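TrwC protein (Escherichia coli, PDB 4PCB) probably acts as a conjugative relaxase and helicase, its relaxase part, the piece studied here, nicking and carrying one plasmid DNA strand during transfer between cells. Local coordinates at residues E42-S47 with I63-R68; V94-L99 with R156-H161; D103-K108 with Q205-Q210. One frame throughout, in Å; residues are numbered along the deposited sequence.

Contact 1. Residues E42-S47 with I63-R68; sequences EELGLS and IGEGHR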
loop_
_atom_site.group_PDB
_atom_site.type_symbol
_atom_site.label_atom_id
_atom_site.label_comp_id
_atom_site.label_asym_id
_atom_site.label_seq_id
_atom_site.Cartn_x
_atom_site.Cartn_y
_atom_site.Cartn_z
ATOM N N GLU A 42 -0.939 -12.289 14.839
ATOM C CA GLU A 42 -1.778 -12.809 15.908
ATOM C C GLU A 42 -1.042 -13.787 16.808
ATOM O O GLU A 42 -1.357 -13.911 17.997
ATOM C CB GLU A 42 -3.026 -13.484 15.343
ATOM C CG GLU A 42 -4.115 -12.500 14.920
ATOM C CD GLU A 42 -5.232 -13.195 14.180
ATOM O OE1 GLU A 42 -5.139 -14.435 14.028
ATOM O OE2 GLU A 42 -6.194 -12.513 13.754
ATOM N N GLU A 43 -0.070 -14.496 16.256
ATOM C CA GLU A 43 0.664 -15.441 17.079
ATOM C C GLU A 43 1.657 -14.735 17.975
ATOM O O GLU A 43 2.027 -15.258 19.023
ATOM C CB GLU A 43 1.368 -16.496 16.235
ATOM C CG GLU A 43 1.693 -17.723 17.061
ATOM C CD GLU A 43 2.378 -18.781 16.264
ATOM O OE1 GLU A 43 2.830 -18.468 15.130
ATOM O OE2 GLU A 43 2.476 -19.916 16.793
ATOM N N LEU A 44 2.083 -13.544 17.567
ATOM C CA LEU A 44 2.979 -12.737 18.389
ATOM C C LEU A 44 2.175 -11.836 19.315
ATOM O O LEU A 44 2.725 -10.980 20.010
ATOM C CB LEU A 44 3.902 -11.906 17.514
ATOM C CG LEU A 44 5.034 -12.600 16.750
ATOM C CD1 LEU A 44 5.996 -11.524 16.259
ATOM C CD2 LEU A 44 5.764 -13.618 17.612
ATOM N N GLY A 45 0.864 -12.035 19.307
ATOM C CA GLY A 45 -0.029 -11.328 20.203
ATOM C C GLY A 45 -0.337 -9.908 19.796
ATOM O O GLY A 45 -0.799 -9.122 20.620
ATOM N N LEU A 46 -0.172 -9.595 18.515
ATOM C CA LEU A 46 -0.431 -8.244 18.046
ATOM C C LEU A 46 -1.827 -8.147 17.437
ATOM O O LEU A 46 -2.075 -8.631 16.334
ATOM C CB LEU A 46 0.627 -7.810 17.026
ATOM C CG LEU A 46 2.108 -7.857 17.423
ATOM C CD1 LEU A 46 2.952 -7.852 16.172
ATOM C CD2 LEU A 46 2.481 -6.692 18.320
ATOM N N SER A 47 -2.722 -7.483 18.162
ATOM C CA SER A 47 -4.108 -7.307 17.743
ATOM C C SER A 47 -4.549 -5.867 18.010
ATOM O O SER A 47 -4.224 -5.302 19.053
ATOM C CB SER A 47 -5.020 -8.297 18.502
ATOM O OG SER A 47 -6.388 -8.212 18.111
ATOM N N ILE A 63 11.646 -9.108 17.893
ATOM C CA ILE A 63 10.319 -9.688 18.030
ATOM C C ILE A 63 9.904 -9.576 19.494
ATOM O O ILE A 63 8.744 -9.373 19.819
ATOM C CB ILE A 63 10.286 -11.188 17.617
ATOM C CG1 ILE A 63 10.511 -11.380 16.124
ATOM C CG2 ILE A 63 8.978 -11.844 18.016
ATOM C CD1 ILE A 63 10.670 -12.855 15.746
ATOM N N GLY A 64 10.875 -9.748 20.382
ATOM C CA GLY A 64 10.596 -9.799 21.803
ATOM C C GLY A 64 10.189 -11.206 22.190
ATOM O O GLY A 64 10.786 -12.171 21.721
ATOM N N GLU A 65 9.168 -11.320 23.033
ATOM C CA GLU A 65 8.671 -12.620 23.482
ATOM C C GLU A 65 9.795 -13.608 23.786
ATOM O O GLU A 65 9.620 -14.819 23.666
ATOM C CB GLU A 65 7.717 -13.228 22.451
ATOM C CG GLU A 65 7.032 -12.217 21.553
ATOM C CD GLU A 65 5.574 -12.550 21.316
ATOM O OE1 GLU A 65 5.179 -13.709 21.558
ATOM O OE2 GLU A 65 4.821 -11.651 20.893
ATOM N N GLY A 66 10.949 -13.080 24.176
ATOM C CA GLY A 66 12.080 -13.903 24.562
ATOM C C GLY A 66 12.651 -14.780 23.466
ATOM O O GLY A 66 12.830 -15.979 23.661
ATOM N N HIS A 67 12.951 -14.187 22.315
ATOM C CA HIS A 67 13.602 -14.919 21.236
ATOM C C HIS A 67 14.708 -14.035 20.681
ATOM O O HIS A 67 14.719 -12.824 20.903
ATOM C CB HIS A 67 12.619 -15.345 20.136
ATOM C CG HIS A 67 13.203 -16.314 19.165
ATOM N ND1 HIS A 67 13.537 -15.967 17.849
ATOM C CD2 HIS A 67 13.578 -17.602 19.284
ATOM C CE1 HIS A 67 14.054 -16.988 17.242
ATOM N NE2 HIS A 67 14.096 -18.022 18.092
ATOM N N ARG A 68 15.637 -14.654 19.969
ATOM C CA ARG A 68 16.801 -13.989 19.411
ATOM C C ARG A 68 16.406 -12.933 18.348
ATOM O O ARG A 68 15.222 -12.685 18.087
ATOM C CB ARG A 68 17.741 -15.082 18.857
ATOM C CG ARG A 68 18.800 -14.702 17.800
ATOM C CD ARG A 68 19.885 -15.761 17.653
ATOM N NE ARG A 68 20.054 -16.543 18.876
ATOM C CZ ARG A 68 20.076 -17.872 18.934
ATOM N NH1 ARG A 68 19.958 -18.601 17.827
ATOM N NH2 ARG A 68 20.234 -18.477 20.103
#

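Contact 2. Residues V94-L99 with R156-H161; sequences VSLQAL and RDPQLH. With PO4 (phosphate ion), chain E; nucleotides of chain B.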
loop_
_atom_site.group_PDB
_atom_site.type_symbol
_atom_site.label_atom_id
_atom_site.label_comp_id
_atom_site.label_asym_id
_atom_site.label_seq_id
_atom_site.Cartn_x
_atom_site.Cartn_y
_atom_site.Cartn_z
ATOM N N VAL A 94 -12.905 7.259 -6.158
ATOM C CA VAL A 94 -13.204 6.648 -4.880
ATOM C C VAL A 94 -12.634 7.502 -3.755
ATOM O O VAL A 94 -13.274 7.652 -2.714
ATOM C CB VAL A 94 -12.681 5.207 -4.803
ATOM C CG1 VAL A 94 -12.450 4.640 -6.191
ATOM C CG2 VAL A 94 -11.415 5.158 -4.029
ATOM N N SER A 95 -11.487 8.140 -3.970
ATOM C CA SER A 95 -10.927 8.965 -2.899
ATOM C C SER A 95 -11.813 10.183 -2.605
ATOM O O SER A 95 -12.024 10.530 -1.451
ATOM C CB SER A 95 -9.520 9.422 -3.261
ATOM O OG SER A 95 -8.718 8.336 -3.667
ATOM N N LEU A 96 -12.386 10.763 -3.654
ATOM C CA LEU A 96 -13.200 11.972 -3.572
ATOM C C LEU A 96 -14.538 11.743 -2.858
ATOM O O LEU A 96 -14.985 12.559 -2.066
ATOM C CB LEU A 96 -13.467 12.461 -4.985
ATOM C CG LEU A 96 -12.238 12.506 -5.907
ATOM C CD1 LEU A 96 -12.640 13.007 -7.296
ATOM C CD2 LEU A 96 -11.112 13.327 -5.316
ATOM N N GLN A 97 -15.181 10.616 -3.132
ATOM C CA GLN A 97 -16.460 10.302 -2.501
ATOM C C GLN A 97 -16.237 9.944 -1.039
ATOM O O GLN A 97 -17.142 10.024 -0.208
ATOM C CB GLN A 97 -17.140 9.130 -3.214
ATOM C CG GLN A 97 -18.651 9.002 -2.959
ATOM C CD GLN A 97 -19.497 9.745 -3.934
ATOM O OE1 GLN A 97 -19.192 9.782 -5.128
ATOM N NE2 GLN A 97 -20.596 10.317 -3.451
ATOM N N ALA A 98 -15.007 9.560 -0.721
ATOM C CA ALA A 98 -14.684 9.162 0.642
ATOM C C ALA A 98 -14.117 10.331 1.427
ATOM O O ALA A 98 -14.450 10.509 2.599
ATOM C CB ALA A 98 -13.704 8.006 0.640
ATOM N N LEU A 99 -13.304 11.154 0.781
ATOM C CA LEU A 99 -12.640 12.218 1.499
ATOM C C LEU A 99 -13.339 13.529 1.257
ATOM O O LEU A 99 -13.561 14.292 2.199
ATOM C CB LEU A 99 -11.172 12.295 1.110
ATOM C CG LEU A 99 -10.449 10.956 1.331
ATOM C CD1 LEU A 99 -9.054 11.000 0.753
ATOM C CD2 LEU A 99 -10.403 10.523 2.815
ATOM N N ARG A 156 -1.122 16.897 -2.227
ATOM C CA ARG A 156 -2.246 16.784 -1.294
ATOM C C ARG A 156 -3.620 16.732 -1.953
ATOM O O ARG A 156 -4.565 17.430 -1.560
ATOM C CB ARG A 156 -2.171 17.864 -0.202
ATOM C CG ARG A 156 -1.329 17.298 0.952
ATOM C CD ARG A 156 -1.664 17.845 2.325
ATOM N NE ARG A 156 -0.658 17.429 3.305
ATOM C CZ ARG A 156 0.528 18.013 3.474
ATOM N NH1 ARG A 156 0.886 19.070 2.749
ATOM N NH2 ARG A 156 1.363 17.542 4.389
ATOM N N ASP A 157 -3.717 15.877 -2.963
ATOM C CA ASP A 157 -4.989 15.561 -3.578
ATOM C C ASP A 157 -5.612 14.456 -2.751
ATOM O O ASP A 157 -4.891 13.594 -2.238
ATOM C CB ASP A 157 -4.784 15.063 -5.008
ATOM C CG ASP A 157 -4.337 16.157 -5.950
ATOM O OD1 ASP A 157 -5.083 17.142 -6.117
ATOM O OD2 ASP A 157 -3.242 16.025 -6.533
ATOM N N PRO A 158 -6.930 14.444 -2.613
ATOM C CA PRO A 158 -7.558 13.330 -1.905
ATOM C C PRO A 158 -7.087 12.019 -2.522
ATOM O O PRO A 158 -7.505 11.686 -3.627
ATOM C CB PRO A 158 -9.042 13.554 -2.166
ATOM C CG PRO A 158 -9.162 15.033 -2.271
ATOM C CD PRO A 158 -7.892 15.518 -2.912
ATOM N N GLN A 159 -6.210 11.301 -1.828
ATOM C CA GLN A 159 -5.651 10.066 -2.354
ATOM C C GLN A 159 -5.617 8.966 -1.303
ATOM O O GLN A 159 -4.652 8.844 -0.550
ATOM C CB GLN A 159 -4.245 10.305 -2.900
ATOM C CG GLN A 159 -3.566 9.053 -3.431
ATOM C CD GLN A 159 -4.232 8.517 -4.682
ATOM O OE1 GLN A 159 -5.306 8.970 -5.069
ATOM N NE2 GLN A 159 -3.594 7.546 -5.320
ATOM N N LEU A 160 -6.677 8.166 -1.265
ATOM C CA LEU A 160 -6.754 7.017 -0.375
ATOM C C LEU A 160 -5.763 5.942 -0.788
ATOM O O LEU A 160 -5.738 5.492 -1.925
ATOM C CB LEU A 160 -8.165 6.464 -0.353
ATOM C CG LEU A 160 -8.991 7.163 0.720
ATOM C CD1 LEU A 160 -10.419 6.706 0.636
ATOM C CD2 LEU A 160 -8.413 6.856 2.078
ATOM N N HIS A 161 -4.920 5.571 0.158
ATOM C CA HIS A 161 -3.909 4.546 -0.034
ATOM C C HIS A 161 -3.519 3.946 1.309
ATOM O O HIS A 161 -3.503 4.649 2.329
ATOM C CB HIS A 161 -2.701 5.141 -0.767
ATOM C CG HIS A 161 -2.108 6.356 -0.109
ATOM N ND1 HIS A 161 -2.791 7.556 -0.012
ATOM C CD2 HIS A 161 -0.896 6.571 0.456
ATOM C CE1 HIS A 161 -2.024 8.445 0.595
ATOM N NE2 HIS A 161 -0.877 7.881 0.890
HETATM P P PO4 E . 2.394 8.598 2.181
HETATM O O1 PO4 E . 3.562 8.329 3.091
HETATM O O2 PO4 E . 1.176 9.013 2.982
HETATM O O3 PO4 E . 2.152 7.339 1.398
HETATM O O4 PO4 E . 2.720 9.732 1.222
ATOM P P DT B 21 -6.092 7.613 -13.552
ATOM O OP1 DT B 21 -7.564 7.632 -13.382
ATOM O OP2 DT B 21 -5.487 8.132 -14.802
ATOM O "O5'" DT B 21 -5.453 8.380 -12.312
ATOM C "C5'" DT B 21 -6.151 9.469 -11.679
ATOM C "C4'" DT B 21 -5.831 9.512 -10.203
ATOM O "O4'" DT B 21 -6.293 8.296 -9.568
ATOM C "C3'" DT B 21 -4.342 9.609 -9.872
ATOM O "O3'" DT B 21 -4.179 10.346 -8.658
ATOM C "C2'" DT B 21 -3.955 8.161 -9.637
ATOM C "C1'" DT B 21 -5.197 7.645 -8.935
ATOM N N1 DT B 21 -5.408 6.185 -9.023
ATOM C C2 DT B 21 -4.787 5.394 -8.084
ATOM O O2 DT B 21 -4.075 5.844 -7.200
ATOM N N3 DT B 21 -5.029 4.049 -8.217
ATOM C C4 DT B 21 -5.813 3.432 -9.171
ATOM O O4 DT B 21 -5.937 2.212 -9.166
ATOM C C5 DT B 21 -6.436 4.322 -10.125
ATOM C C7 DT B 21 -7.303 3.745 -11.198
ATOM C C6 DT B 21 -6.203 5.635 -10.006
ATOM P P DT B 22 -2.951 11.350 -8.495
ATOM O OP1 DT B 22 -3.199 12.178 -7.292
ATOM O OP2 DT B 22 -2.726 12.010 -9.805
ATOM O "O5'" DT B 22 -1.727 10.375 -8.198
ATOM C "C5'" DT B 22 -1.392 10.015 -6.844
ATOM C "C4'" DT B 22 -0.207 9.076 -6.810
ATOM O "O4'" DT B 22 -0.108 8.340 -8.048
ATOM C "C3'" DT B 22 1.152 9.756 -6.612
ATOM O "O3'" DT B 22 1.698 9.462 -5.321
ATOM C "C2'" DT B 22 2.035 9.173 -7.707
ATOM C "C1'" DT B 22 1.248 7.979 -8.209
ATOM N N1 DT B 22 1.479 7.639 -9.629
ATOM C C2 DT B 22 2.562 6.842 -9.918
ATOM O O2 DT B 22 3.316 6.408 -9.064
ATOM N N3 DT B 22 2.728 6.565 -11.252
ATOM C C4 DT B 22 1.941 7.002 -12.301
ATOM O O4 DT B 22 2.215 6.670 -13.450
ATOM C C5 DT B 22 0.825 7.839 -11.925
ATOM C C7 DT B 22 -0.084 8.358 -12.993
ATOM C C6 DT B 22 0.655 8.116 -10.627
#

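Contact 3. Residues D103-K108 with Q205-Q210; sequences DAEIIK and QKLGYQ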
loop_
_atom_site.group_PDB
_atom_site.type_symbol
_atom_site.label_atom_id
_atom_site.label_comp_id
_atom_site.label_asym_id
_atom_site.label_seq_id
_atom_site.Cartn_x
_atom_site.Cartn_y
_atom_site.Cartn_z
ATOM N N ASP A 103 -17.584 9.815 3.007
ATOM C CA ASP A 103 -18.420 8.645 3.125
ATOM C C ASP A 103 -17.583 7.596 3.816
ATOM O O ASP A 103 -16.518 7.236 3.331
ATOM C CB ASP A 103 -18.890 8.179 1.751
ATOM C CG ASP A 103 -20.141 7.320 1.816
ATOM O OD1 ASP A 103 -20.737 7.196 2.907
ATOM O OD2 ASP A 103 -20.530 6.761 0.768
ATOM N N ALA A 104 -18.028 7.162 4.988
ATOM C CA ALA A 104 -17.270 6.200 5.766
ATOM C C ALA A 104 -17.354 4.825 5.131
ATOM O O ALA A 104 -16.444 4.022 5.253
ATOM C CB ALA A 104 -17.796 6.150 7.180
ATOM N N GLU A 105 -18.433 4.597 4.397
ATOM C CA GLU A 105 -18.701 3.309 3.815
ATOM C C GLU A 105 -17.677 2.979 2.749
ATOM O O GLU A 105 -17.271 1.833 2.587
ATOM C CB GLU A 105 -20.105 3.287 3.231
ATOM C CG GLU A 105 -20.863 2.016 3.564
ATOM C CD GLU A 105 -21.454 2.031 4.971
ATOM O OE1 GLU A 105 -21.471 3.098 5.619
ATOM O OE2 GLU A 105 -21.883 0.958 5.443
ATOM N N ILE A 106 -17.233 3.987 2.033
ATOM C CA ILE A 106 -16.226 3.785 1.021
ATOM C C ILE A 106 -14.877 3.625 1.678
ATOM O O ILE A 106 -14.038 2.862 1.214
ATOM C CB ILE A 106 -16.221 4.949 0.062
ATOM C CG1 ILE A 106 -17.545 4.959 -0.671
ATOM C CG2 ILE A 106 -15.094 4.864 -0.906
ATOM C CD1 ILE A 106 -17.878 6.293 -1.162
ATOM N N ILE A 107 -14.669 4.333 2.780
ATOM C CA ILE A 107 -13.454 4.126 3.537
ATOM C C ILE A 107 -13.444 2.697 4.043
ATOM O O ILE A 107 -12.436 2.025 3.992
ATOM C CB ILE A 107 -13.337 5.079 4.720
ATOM C CG1 ILE A 107 -13.118 6.509 4.240
ATOM C CG2 ILE A 107 -12.197 4.643 5.628
ATOM C CD1 ILE A 107 -13.826 7.563 5.129
ATOM N N LYS A 108 -14.581 2.227 4.521
ATOM C CA LYS A 108 -14.643 0.882 5.073
ATOM C C LYS A 108 -14.602 -0.174 3.987
ATOM O O LYS A 108 -14.109 -1.268 4.220
ATOM C CB LYS A 108 -15.893 0.702 5.926
ATOM C CG LYS A 108 -16.132 -0.742 6.360
ATOM C CD LYS A 108 -17.405 -0.836 7.157
ATOM C CE LYS A 108 -17.642 0.457 7.917
ATOM N NZ LYS A 108 -18.972 0.503 8.581
ATOM N N GLN A 205 -20.128 -1.772 -5.624
ATOM C CA GLN A 205 -21.319 -2.149 -6.350
ATOM C C GLN A 205 -22.452 -2.442 -5.378
ATOM O O GLN A 205 -23.589 -2.134 -5.667
ATOM C CB GLN A 205 -21.014 -3.344 -7.250
ATOM C CG GLN A 205 -20.314 -2.898 -8.527
ATOM C CD GLN A 205 -19.648 -4.011 -9.314
ATOM O OE1 GLN A 205 -19.183 -5.017 -8.768
ATOM N NE2 GLN A 205 -19.576 -3.818 -10.621
ATOM N N LYS A 206 -22.133 -2.944 -4.189
ATOM C CA LYS A 206 -23.159 -3.236 -3.189
ATOM C C LYS A 206 -23.701 -2.040 -2.407
ATOM O O LYS A 206 -24.770 -2.109 -1.824
ATOM C CB LYS A 206 -22.621 -4.255 -2.217
ATOM C CG LYS A 206 -22.313 -5.582 -2.853
ATOM C CD LYS A 206 -21.578 -6.453 -1.861
ATOM C CE LYS A 206 -21.570 -5.841 -0.471
ATOM N NZ LYS A 206 -20.964 -6.726 0.558
ATOM N N LEU A 207 -22.934 -0.962 -2.378
ATOM C CA LEU A 207 -23.329 0.331 -1.788
ATOM C C LEU A 207 -24.235 1.154 -2.710
ATOM O O LEU A 207 -24.637 2.261 -2.372
ATOM C CB LEU A 207 -22.084 1.140 -1.437
ATOM C CG LEU A 207 -21.285 0.819 -0.165
ATOM C CD1 LEU A 207 -20.917 -0.640 0.003
ATOM C CD2 LEU A 207 -20.007 1.624 -0.235
ATOM N N GLY A 208 -24.496 0.631 -3.902
ATOM C CA GLY A 208 -25.429 1.257 -4.813
ATOM C C GLY A 208 -24.688 2.147 -5.783
ATOM O O GLY A 208 -25.286 2.968 -6.493
ATOM N N TYR A 209 -23.369 2.019 -5.808
ATOM C CA TYR A 209 -22.637 2.878 -6.705
ATOM C C TYR A 209 -22.470 2.283 -8.124
ATOM O O TYR A 209 -22.236 1.074 -8.339
ATOM C CB TYR A 209 -21.312 3.288 -6.059
ATOM C CG TYR A 209 -21.499 4.327 -4.939
ATOM C CD1 TYR A 209 -22.720 4.999 -4.769
ATOM C CD2 TYR A 209 -20.458 4.672 -4.093
ATOM C CE1 TYR A 209 -22.898 5.959 -3.759
ATOM C CE2 TYR A 209 -20.628 5.630 -3.082
ATOM C CZ TYR A 209 -21.841 6.269 -2.924
ATOM O OH TYR A 209 -21.985 7.215 -1.923
ATOM N N GLN A 210 -22.684 3.170 -9.095
ATOM C CA GLN A 210 -22.561 2.857 -10.504
ATOM C C GLN A 210 -21.096 2.979 -10.872
ATOM O O GLN A 210 -20.455 3.930 -10.461
ATOM C CB GLN A 210 -23.449 3.817 -11.314
ATOM C CG GLN A 210 -24.104 3.201 -12.556
ATOM C CD GLN A 210 -24.976 4.182 -13.332
ATOM O OE1 GLN A 210 -25.332 5.241 -12.834
ATOM N NE2 GLN A 210 -25.357 3.806 -14.543
#

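Contact 1. Residues E42-S47 with I63-R68
L44 and I63 form a small apolar contact between two loops, one leaving the C-terminal end of helix 39-43 and the other running from helix 52-60 towards strand 81-89. The fork of the leucine does the touching. Its CD1 lies 3.5 Å from I63 CG2, and L44 CD2 reaches the same methyl group at 3.7 Å, the two side chains crossing at about a right angle. I63 meets L44 through its short branch, because with chi1 at -68° CG1 lies beside the backbone N and the CG2 methyl anti to it. E65 comes in beside them with its chain bent at chi2, and its CD is 3.9 Å from L44 CD2. One of its carboxylate oxygens, OE2, lies too near L44 O in the model, so its place is doubtful. G45, with positive phi, is the C-prime residue of a Schellman motif that ends the helix and turns the chain just after L44. On the helix side, E43 directs its carboxylate to a salt bridge with K171. L44 also packs on L58 of helix 52-60, and both L44 and I63 touch W177 of the short strand 177-178.

Contact 2. Residues V94-L99 with R156-H161
L99, near the end of helix 92-100, packs along the backbone and side chains of the loop that enters strand 161-171. Its CB faces P158 CB at 4.1 Å, its CG comes equally near to L160 CG, and CD1 at the tip settles between the two residues, 3.8 Å from both P158 CA and L160 CG. One turn earlier, L96 curls back so that its CD2 touches P158 CB, while the methyl of A98 lies 3.5 Å from L160 CD1. Among these apolar contacts P158 meets L96 and L99 with its ring, and L160 meets A98 and L99.

S95 supplies the polar link. Its OG accepts a hydrogen bond from L160 N (3.2 Å, N-H...O angle 159°) and is also bonded to the carbonyl of P91, so the buried hydroxyl is held by two backbone groups. The loop fixed in this way leads into H161, which together with H150 and H163 makes the three-histidine metal site of the relaxase; zinc and copper have both been seen bound there.

Between helix and metal site, Q159 leaves the backbone away from the helix, and its amide reaches the DNA. A bend at chi2 (68°) brings it to the base of DT21 of chain B, where NE2 donates to O2 at 2.6 Å (angle 148°), and its OE1 accepts from K92, which also bonds the P158 carbonyl. The amide is therefore gripped at both ends, which fixes the rotation of its plane, and the Q159 side chain also packs on a guanine base of the DNA. At H161 the ring meets a phosphate ion at its edge: NE2 donates to PO4 O2 at 3.1 Å and, weakly, to PO4 O3, while H163 binds the same ion from its own NE2.

Contact 3. Residues D103-K108 with Q205-Q210
Apolar packing carries most of the contact between D103-K108, the first turn of helix 104-122, and Q205-Q210, where helix 189-206 runs out. I106 extends CD1 to the edge of the Y209 ring, in its plane and 3.4 Å from Y209 CE2, the side chain and the ring crossing at about a right angle. I106 CG1 is also 4.2 Å from L207 CD2. That same leucine methyl lies 3.8 Å from E105 CB and nearly as close to E105 CG, so the aliphatic part of the glutamate serves as an apolar surface.

The polar part brings D103 near Y209, their side chains approaching from opposite directions. D103 OD2 is 3.1 Å from Y209 OH, with the carboxylate and ring planes turned 57° apart. D103 occupies the N-cap position of helix 104-122, where its negative charge would probably be favoured by the helix end.

The backbone sets the geometry on the other side. G208, at positive phi, closes helix 189-206 with a Schellman motif, and the reversal places L207 and Y209, on either side of it in sequence, so that both point towards helix 104-122. With chi1 at -74°, the Y209 ring stands beside its own backbone N and reaches I106. Replacing Y209 by an alanine would probably open a gap beside I106 CD1 and take from D103 its neighbouring hydroxyl.

Q97 of helix 92-100 touches both I106 and Y209, bringing a third helix to the same spot. The contact, a helix start resting against a helix end, is small, partly exposed and mainly apolar, with a single carboxylate-phenol approach, so little of it rests on clearly directed polar bonds.

From the N terminus, contact 1 comes first: it closes the short loop round helix 52-60 and is complete before the others open. Contacts 2 and 3 then cross, the chain running through 94-99 and 103-108 before returning as 156-161 and later as 205-210. Contact 2 joins helix 92-100 to the loop entering strand 161-171 of the main sheet; contact 3 joins helix 104-122 to the end of helix 189-206. Because helices 92-100 and 104-122 are consecutive, these two contacts touch, with a probable hydrogen bond from D103 N to A98 O. Contact 1 lies across the chain's centre from contact 2, their centres about 35 Å apart.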